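Local atomic coordinates of TSSL1 (Pseudomonas aeruginosa, PDB entry 4B62), a protein that probably ties the type VI secretion system to the cell wall, its OmpA-like periplasmic module, present here, binding peptidoglycan. Residues 130-135 against 144-149. Numbering follows the deposited sequence.
Sequences EPVATN and NRRVEI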
# COMPACT_ATOMS: atom_id res chain seq x y z
N GLU A 130 14.23 -0.81 -0.62
CA GLU A 130 13.63 -2.04 -1.08
C GLU A 130 12.95 -1.85 -2.44
O GLU A 130 11.74 -2.02 -2.59
CB GLU A 130 12.64 -2.55 -0.03
CG GLU A 130 13.36 -2.97 1.24
CD GLU A 130 12.48 -3.54 2.33
OE1 GLU A 130 11.24 -3.67 2.13
OE2 GLU A 130 13.05 -3.87 3.40
N PRO A 131 13.75 -1.49 -3.46
CA PRO A 131 13.17 -1.34 -4.79
C PRO A 131 12.71 -2.67 -5.39
O PRO A 131 13.29 -3.72 -5.11
CB PRO A 131 14.34 -0.81 -5.63
CG PRO A 131 15.55 -1.31 -4.93
CD PRO A 131 15.21 -1.27 -3.46
N VAL A 132 11.71 -2.59 -6.26
CA VAL A 132 11.24 -3.71 -7.09
C VAL A 132 11.51 -3.49 -8.58
O VAL A 132 11.24 -4.36 -9.40
CB VAL A 132 9.75 -4.04 -6.86
CG1 VAL A 132 9.57 -4.63 -5.47
CG2 VAL A 132 8.87 -2.82 -7.06
N ALA A 133 12.04 -2.30 -8.89
CA ALA A 133 12.30 -1.87 -10.25
C ALA A 133 13.51 -0.97 -10.25
O ALA A 133 13.97 -0.49 -9.21
CB ALA A 133 11.09 -1.10 -10.76
N THR A 134 14.03 -0.70 -11.44
CA THR A 134 15.02 0.37 -11.58
C THR A 134 14.45 1.75 -11.23
O THR A 134 13.26 2.01 -11.47
CB THR A 134 15.61 0.43 -13.00
OG1 THR A 134 16.64 1.41 -13.07
CG2 THR A 134 14.54 0.73 -14.05
N ASN A 135 15.29 2.60 -10.66
CA ASN A 135 14.99 4.02 -10.53
C ASN A 135 15.51 4.85 -11.71
O ASN A 135 15.40 6.08 -11.70
CB ASN A 135 15.53 4.57 -9.21
CG ASN A 135 14.69 4.15 -8.02
OD1 ASN A 135 13.49 4.39 -8.00
ND2 ASN A 135 15.32 3.53 -7.03
N ASN A 144 8.39 1.74 -7.99
CA ASN A 144 9.02 1.71 -6.66
C ASN A 144 8.24 2.47 -5.60
O ASN A 144 8.16 2.03 -4.45
CB ASN A 144 10.45 2.22 -6.70
CG ASN A 144 11.40 1.21 -7.31
OD1 ASN A 144 11.15 0.02 -7.25
ND2 ASN A 144 12.49 1.69 -7.92
N ARG A 145 7.64 3.59 -6.00
CA ARG A 145 6.76 4.36 -5.12
C ARG A 145 5.48 3.56 -4.94
O ARG A 145 4.68 3.44 -5.87
CB ARG A 145 6.42 5.74 -5.70
CG ARG A 145 7.60 6.65 -5.98
CD ARG A 145 7.18 8.06 -6.30
NE ARG A 145 6.25 8.16 -7.42
CZ ARG A 145 6.60 8.27 -8.70
NH1 ARG A 145 7.87 8.28 -9.07
NH2 ARG A 145 5.65 8.36 -9.62
N ARG A 146 5.28 2.98 -3.76
CA ARG A 146 4.23 2.00 -3.59
C ARG A 146 4.00 1.73 -2.11
O ARG A 146 4.85 2.05 -1.26
CB ARG A 146 4.61 0.68 -4.27
CG ARG A 146 5.66 -0.12 -3.51
CD ARG A 146 6.32 -1.17 -4.37
NE ARG A 146 7.17 -2.06 -3.59
CZ ARG A 146 8.44 -1.84 -3.26
NH1 ARG A 146 9.10 -0.75 -3.66
NH2 ARG A 146 9.06 -2.76 -2.52
N VAL A 147 2.85 1.12 -1.82
CA VAL A 147 2.66 0.44 -0.55
C VAL A 147 2.49 -1.06 -0.83
O VAL A 147 1.98 -1.46 -1.89
CB VAL A 147 1.46 0.97 0.27
CG1 VAL A 147 1.71 2.41 0.67
CG2 VAL A 147 0.14 0.84 -0.47
N GLU A 148 2.96 -1.87 0.12
CA GLU A 148 2.71 -3.29 0.12
C GLU A 148 1.91 -3.59 1.37
O GLU A 148 2.36 -3.34 2.49
CB GLU A 148 4.02 -4.09 0.09
CG GLU A 148 4.79 -3.92 -1.21
CD GLU A 148 6.01 -4.83 -1.36
OE1 GLU A 148 6.20 -5.74 -0.51
OE2 GLU A 148 6.78 -4.63 -2.35
N ILE A 149 0.71 -4.12 1.16
CA ILE A 149 -0.22 -4.43 2.24
C ILE A 149 -0.21 -5.96 2.42
O ILE A 149 -0.67 -6.70 1.56
CB ILE A 149 -1.64 -3.95 1.91
CG1 ILE A 149 -1.65 -2.45 1.65
CG2 ILE A 149 -2.61 -4.30 3.04
CD1 ILE A 149 -2.93 -1.93 1.02
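The buried carboxamide of N144 is held by four hydrogen bonds from the 130-135 loop, three to its backbone and one to the side chain of N135. Its OD1 accepts from two successive amides, V132 N at 2.8 Å and A133 N at 3.0 Å, while ND2 gives both of its hydrogens, in the plane of the amide, to A133 O and to N135 OD1, each 2.9 Å away. ND2 lies above the plane of the N135 side-chain carbonyl, and the two side-chain amides are turned 65° against each other. With both ends of the group engaged, its rotation is fixed. N144 closes helix 138-144, and strand 146-152, the central strand of the mixed sheet, begins two residues later; the contact thus ties the loop that follows strand 121-125 to the helix-to-strand junction of this OmpA-like domain. On that strand R146 points toward the loop, its CG between the backbone N and the carbonyl carbon (chi1 74°) and its chain extended from there to NE. Its NH2 meets E130 O at 2.8 Å, close to the guanidinium plane, while NH1 bonds N144 O and adds a weak bond to E130 O. NE and NH2 together grip a single oxygen, OE2 of E148, in a side-on salt bridge that probably balances much of the arginine charge. Packing is looser toward solvent, where exposed V132 lays CG1 over one guanidinium face, 3.5 Å from R146 NH2 and offset toward the rim. The carboxylate of E130, beyond the other face of the guanidinium plane, pairs with R126, its OE1 staying 5.2 Å from R146 NH2.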